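Local coordinates for molinate hydrolase (Gulosibacter molinativorax, PDB 4UB9), which hydrolyses the thiocarbamate herbicide molinate as a zinc-containing member of the amidohydrolase family, at residues I168-M177 with Y231-A242. Numbering follows the deposited sequence.
Sequences IFFAGTLIGM and YLERGVDFCKIA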
loop_
_atom_site.group_PDB
_atom_site.type_symbol
_atom_site.label_atom_id
_atom_site.label_comp_id
_atom_site.label_asym_id
_atom_site.label_seq_id
_atom_site.Cartn_x
_atom_site.Cartn_y
_atom_site.Cartn_z
ATOM N N ILE A 168 -33.929 -21.077 -4.612
ATOM C CA ILE A 168 -33.326 -19.771 -4.648
ATOM C C ILE A 168 -34.261 -18.716 -5.174
ATOM O O ILE A 168 -34.918 -18.889 -6.188
ATOM C CB ILE A 168 -32.125 -19.762 -5.576
ATOM C CG1 ILE A 168 -31.093 -20.768 -5.116
ATOM C CG2 ILE A 168 -31.477 -18.371 -5.595
ATOM C CD1 ILE A 168 -29.966 -20.948 -6.111
ATOM N N PHE A 169 -34.263 -17.600 -4.478
ATOM C CA PHE A 169 -34.772 -16.337 -5.007
ATOM C C PHE A 169 -33.695 -15.275 -4.864
ATOM O O PHE A 169 -33.003 -15.229 -3.864
ATOM C CB PHE A 169 -36.039 -15.915 -4.276
ATOM C CG PHE A 169 -37.123 -16.918 -4.390
ATOM C CD1 PHE A 169 -37.776 -17.136 -5.599
ATOM C CD2 PHE A 169 -37.483 -17.692 -3.268
ATOM C CE1 PHE A 169 -38.783 -18.107 -5.725
ATOM C CE2 PHE A 169 -38.466 -18.661 -3.386
ATOM C CZ PHE A 169 -39.128 -18.867 -4.610
ATOM N N PHE A 170 -33.585 -14.401 -5.867
ATOM C CA PHE A 170 -32.482 -13.458 -5.878
ATOM C C PHE A 170 -32.804 -12.006 -6.259
ATOM O O PHE A 170 -33.789 -11.719 -6.912
ATOM C CB PHE A 170 -31.374 -14.011 -6.735
ATOM C CG PHE A 170 -31.744 -14.177 -8.155
ATOM C CD1 PHE A 170 -31.841 -13.074 -8.985
ATOM C CD2 PHE A 170 -31.941 -15.424 -8.685
ATOM C CE1 PHE A 170 -32.167 -13.239 -10.328
ATOM C CE2 PHE A 170 -32.260 -15.600 -10.018
ATOM C CZ PHE A 170 -32.370 -14.516 -10.851
ATOM N N ALA A 171 -31.943 -11.112 -5.798
ATOM C CA ALA A 171 -31.946 -9.696 -6.190
ATOM C C ALA A 171 -31.117 -9.413 -7.409
ATOM O O ALA A 171 -31.286 -8.383 -8.056
ATOM C CB ALA A 171 -31.386 -8.834 -5.071
ATOM N N GLY A 172 -30.139 -10.264 -7.644
ATOM C CA GLY A 172 -29.033 -9.969 -8.574
ATOM C C GLY A 172 -28.027 -9.095 -7.851
ATOM O O GLY A 172 -27.516 -9.448 -6.785
ATOM N N THR A 173 -27.810 -7.901 -8.371
ATOM C CA THR A 173 -26.849 -6.977 -7.732
ATOM C C THR A 173 -27.527 -6.008 -6.774
ATOM O O THR A 173 -28.728 -5.995 -6.605
ATOM C CB THR A 173 -26.035 -6.198 -8.758
ATOM O OG1 THR A 173 -24.939 -5.550 -8.112
ATOM C CG2 THR A 173 -26.889 -5.162 -9.473
ATOM N N LEU A 174 -26.705 -5.252 -6.098
ATOM C CA LEU A 174 -27.136 -4.175 -5.231
ATOM C C LEU A 174 -27.069 -2.899 -6.057
ATOM O O LEU A 174 -25.985 -2.486 -6.521
ATOM C CB LEU A 174 -26.149 -3.963 -4.110
ATOM C CG LEU A 174 -26.623 -3.886 -2.691
ATOM C CD1 LEU A 174 -26.008 -5.097 -1.995
ATOM C CD2 LEU A 174 -26.091 -2.652 -2.038
ATOM N N ILE A 175 -28.214 -2.285 -6.232
ATOM C CA ILE A 175 -28.291 -1.168 -7.120
ATOM C C ILE A 175 -27.454 -0.037 -6.534
ATOM O O ILE A 175 -27.752 0.477 -5.460
ATOM C CB ILE A 175 -29.730 -0.691 -7.323
ATOM C CG1 ILE A 175 -30.641 -1.819 -7.818
ATOM C CG2 ILE A 175 -29.762 0.490 -8.279
ATOM C CD1 ILE A 175 -30.184 -2.490 -9.079
ATOM N N GLY A 176 -26.465 0.396 -7.324
ATOM C CA GLY A 176 -25.625 1.536 -6.974
ATOM C C GLY A 176 -24.332 1.172 -6.273
ATOM O O GLY A 176 -23.604 2.037 -5.803
ATOM N N MET A 177 -24.069 -0.126 -6.168
ATOM C CA MET A 177 -22.826 -0.578 -5.542
ATOM C C MET A 177 -21.883 -1.036 -6.613
ATOM O O MET A 177 -22.264 -1.647 -7.618
ATOM C CB MET A 177 -23.081 -1.742 -4.560
ATOM C CG MET A 177 -21.840 -2.117 -3.710
ATOM S SD MET A 177 -22.033 -3.580 -2.659
ATOM C CE MET A 177 -22.184 -4.890 -3.858
ATOM N N TYR A 231 -33.332 -3.243 -15.912
ATOM C CA TYR A 231 -32.722 -4.181 -14.978
ATOM C C TYR A 231 -33.789 -5.096 -14.385
ATOM O O TYR A 231 -33.675 -6.289 -14.435
ATOM C CB TYR A 231 -31.987 -3.449 -13.852
ATOM C CG TYR A 231 -31.448 -4.420 -12.835
ATOM C CD1 TYR A 231 -30.301 -5.183 -13.111
ATOM C CD2 TYR A 231 -32.107 -4.641 -11.635
ATOM C CE1 TYR A 231 -29.815 -6.075 -12.191
ATOM C CE2 TYR A 231 -31.629 -5.530 -10.702
ATOM C CZ TYR A 231 -30.496 -6.257 -10.990
ATOM O OH TYR A 231 -29.999 -7.173 -10.087
ATOM N N LEU A 232 -34.860 -4.495 -13.880
ATOM C CA LEU A 232 -35.940 -5.242 -13.284
ATOM C C LEU A 232 -36.563 -6.202 -14.289
ATOM O O LEU A 232 -36.978 -7.289 -13.932
ATOM C CB LEU A 232 -36.999 -4.318 -12.688
ATOM C CG LEU A 232 -36.484 -3.516 -11.486
ATOM C CD1 LEU A 232 -37.447 -2.412 -11.107
ATOM C CD2 LEU A 232 -36.256 -4.391 -10.272
ATOM N N GLU A 233 -36.637 -5.797 -15.544
ATOM C CA GLU A 233 -37.189 -6.660 -16.590
ATOM C C GLU A 233 -36.287 -7.823 -16.946
ATOM O O GLU A 233 -36.683 -8.689 -17.696
ATOM C CB GLU A 233 -37.543 -5.861 -17.824
ATOM C CG GLU A 233 -38.957 -5.305 -17.661
ATOM C CD GLU A 233 -39.227 -4.066 -18.490
ATOM O OE1 GLU A 233 -38.485 -3.827 -19.477
ATOM O OE2 GLU A 233 -40.198 -3.344 -18.163
ATOM N N ARG A 234 -35.089 -7.891 -16.381
ATOM C CA ARG A 234 -34.239 -9.064 -16.612
ATOM C C ARG A 234 -34.647 -10.291 -15.826
ATOM O O ARG A 234 -34.199 -11.376 -16.121
ATOM C CB ARG A 234 -32.785 -8.806 -16.264
ATOM C CG ARG A 234 -32.107 -7.858 -17.198
ATOM C CD ARG A 234 -30.895 -7.280 -16.494
ATOM N NE ARG A 234 -30.135 -6.439 -17.386
ATOM C CZ ARG A 234 -29.263 -6.914 -18.263
ATOM N NH1 ARG A 234 -28.644 -6.078 -19.074
ATOM N NH2 ARG A 234 -29.011 -8.220 -18.325
ATOM N N GLY A 235 -35.407 -10.134 -14.773
ATOM C CA GLY A 235 -35.984 -11.292 -14.116
ATOM C C GLY A 235 -35.626 -11.568 -12.664
ATOM O O GLY A 235 -35.705 -12.700 -12.208
ATOM N N VAL A 236 -35.410 -10.537 -11.891
ATOM C CA VAL A 236 -35.123 -10.697 -10.478
ATOM C C VAL A 236 -36.375 -10.991 -9.675
ATOM O O VAL A 236 -37.478 -10.599 -10.063
ATOM C CB VAL A 236 -34.426 -9.467 -9.919
ATOM C CG1 VAL A 236 -33.159 -9.192 -10.728
ATOM C CG2 VAL A 236 -35.335 -8.260 -9.931
ATOM N N ASP A 237 -36.200 -11.636 -8.526
ATOM C CA ASP A 237 -37.309 -11.897 -7.620
ATOM C C ASP A 237 -37.583 -10.747 -6.635
ATOM O O ASP A 237 -38.662 -10.611 -6.081
ATOM C CB ASP A 237 -37.041 -13.157 -6.847
ATOM C CG ASP A 237 -36.867 -14.345 -7.746
ATOM O OD1 ASP A 237 -37.884 -14.785 -8.342
ATOM O OD2 ASP A 237 -35.721 -14.850 -7.865
ATOM N N PHE A 238 -36.598 -9.913 -6.439
ATOM C CA PHE A 238 -36.741 -8.719 -5.604
ATOM C C PHE A 238 -35.604 -7.783 -5.940
ATOM O O PHE A 238 -34.762 -8.115 -6.780
ATOM C CB PHE A 238 -36.779 -9.054 -4.122
ATOM C CG PHE A 238 -35.696 -9.974 -3.681
ATOM C CD1 PHE A 238 -34.475 -9.473 -3.360
ATOM C CD2 PHE A 238 -35.906 -11.345 -3.553
ATOM C CE1 PHE A 238 -33.459 -10.293 -2.890
ATOM C CE2 PHE A 238 -34.897 -12.175 -3.107
ATOM C CZ PHE A 238 -33.671 -11.650 -2.777
ATOM N N CYS A 239 -35.600 -6.582 -5.344
ATOM C CA CYS A 239 -34.583 -5.597 -5.706
ATOM C C CYS A 239 -34.036 -4.960 -4.492
ATOM O O CYS A 239 -34.793 -4.481 -3.632
ATOM C CB CYS A 239 -35.186 -4.528 -6.612
ATOM S SG CYS A 239 -33.991 -3.286 -7.121
ATOM N N LYS A 240 -32.717 -4.887 -4.427
ATOM C CA LYS A 240 -32.072 -4.327 -3.227
ATOM C C LYS A 240 -31.315 -3.078 -3.634
ATOM O O LYS A 240 -30.521 -3.109 -4.573
ATOM C CB LYS A 240 -31.117 -5.325 -2.554
ATOM C CG LYS A 240 -30.490 -4.773 -1.280
ATOM C CD LYS A 240 -29.939 -5.828 -0.336
ATOM C CE LYS A 240 -28.447 -6.028 -0.410
ATOM N NZ LYS A 240 -27.823 -6.369 0.911
ATOM N N ILE A 241 -31.566 -2.001 -2.913
ATOM C CA ILE A 241 -31.019 -0.717 -3.259
ATOM C C ILE A 241 -29.974 -0.338 -2.224
ATOM O O ILE A 241 -30.235 -0.357 -1.038
ATOM C CB ILE A 241 -32.060 0.435 -3.201
ATOM C CG1 ILE A 241 -33.304 0.197 -4.037
ATOM C CG2 ILE A 241 -31.412 1.759 -3.618
ATOM C CD1 ILE A 241 -32.994 -0.124 -5.451
ATOM N N ALA A 242 -28.840 0.137 -2.699
ATOM C CA ALA A 242 -27.827 0.717 -1.815
ATOM C C ALA A 242 -28.196 2.116 -1.388
ATOM O O ALA A 242 -27.770 3.067 -2.000
ATOM C CB ALA A 242 -26.476 0.767 -2.498
HETATM O O HOH W 1 -31.513 -5.738 -6.807
#
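Tyr231 OH grips the loop after strand 167-170 twice: it donates to a lone pair of Ala171 O, in the carbonyl plane at 2.7 Å, and accepts from Thr173 N. With CG anti to the backbone N (chi1 176°), the ring stands against this loop and offers one face to Ile175 CD1, a CH-pi contact 4.1 Å from the ring centroid. A phenylalanine in its place would probably leave Thr173 N without its acceptor and the loop at Gly172 less firmly held; Gly172 has no room for a side chain beside that hydroxyl. Farther along, Ile175 N donates almost straight to Lys240 O (3.0 Å, 172°), and Ile175 O accepts from Ala242 N, pairing Ile175 of strand 174-175 in parallel with strand 239-242 in the TIM-barrel-type amidohydrolase fold. Just before, a water accepts from Lys240 N and donates to Ala171 O and Thr173 O. At the other end, Asp237 OD2 takes Phe170 N at 3.0 Å on its anti side, while Asp237 N returns a bond to Phe170 O. Phe238 lays a ring face over the Phe170-Ala171 peptide. Arg155 of helix 148-159 forms a salt bridge with Asp237, and Leu174 touches the zinc ligand His282.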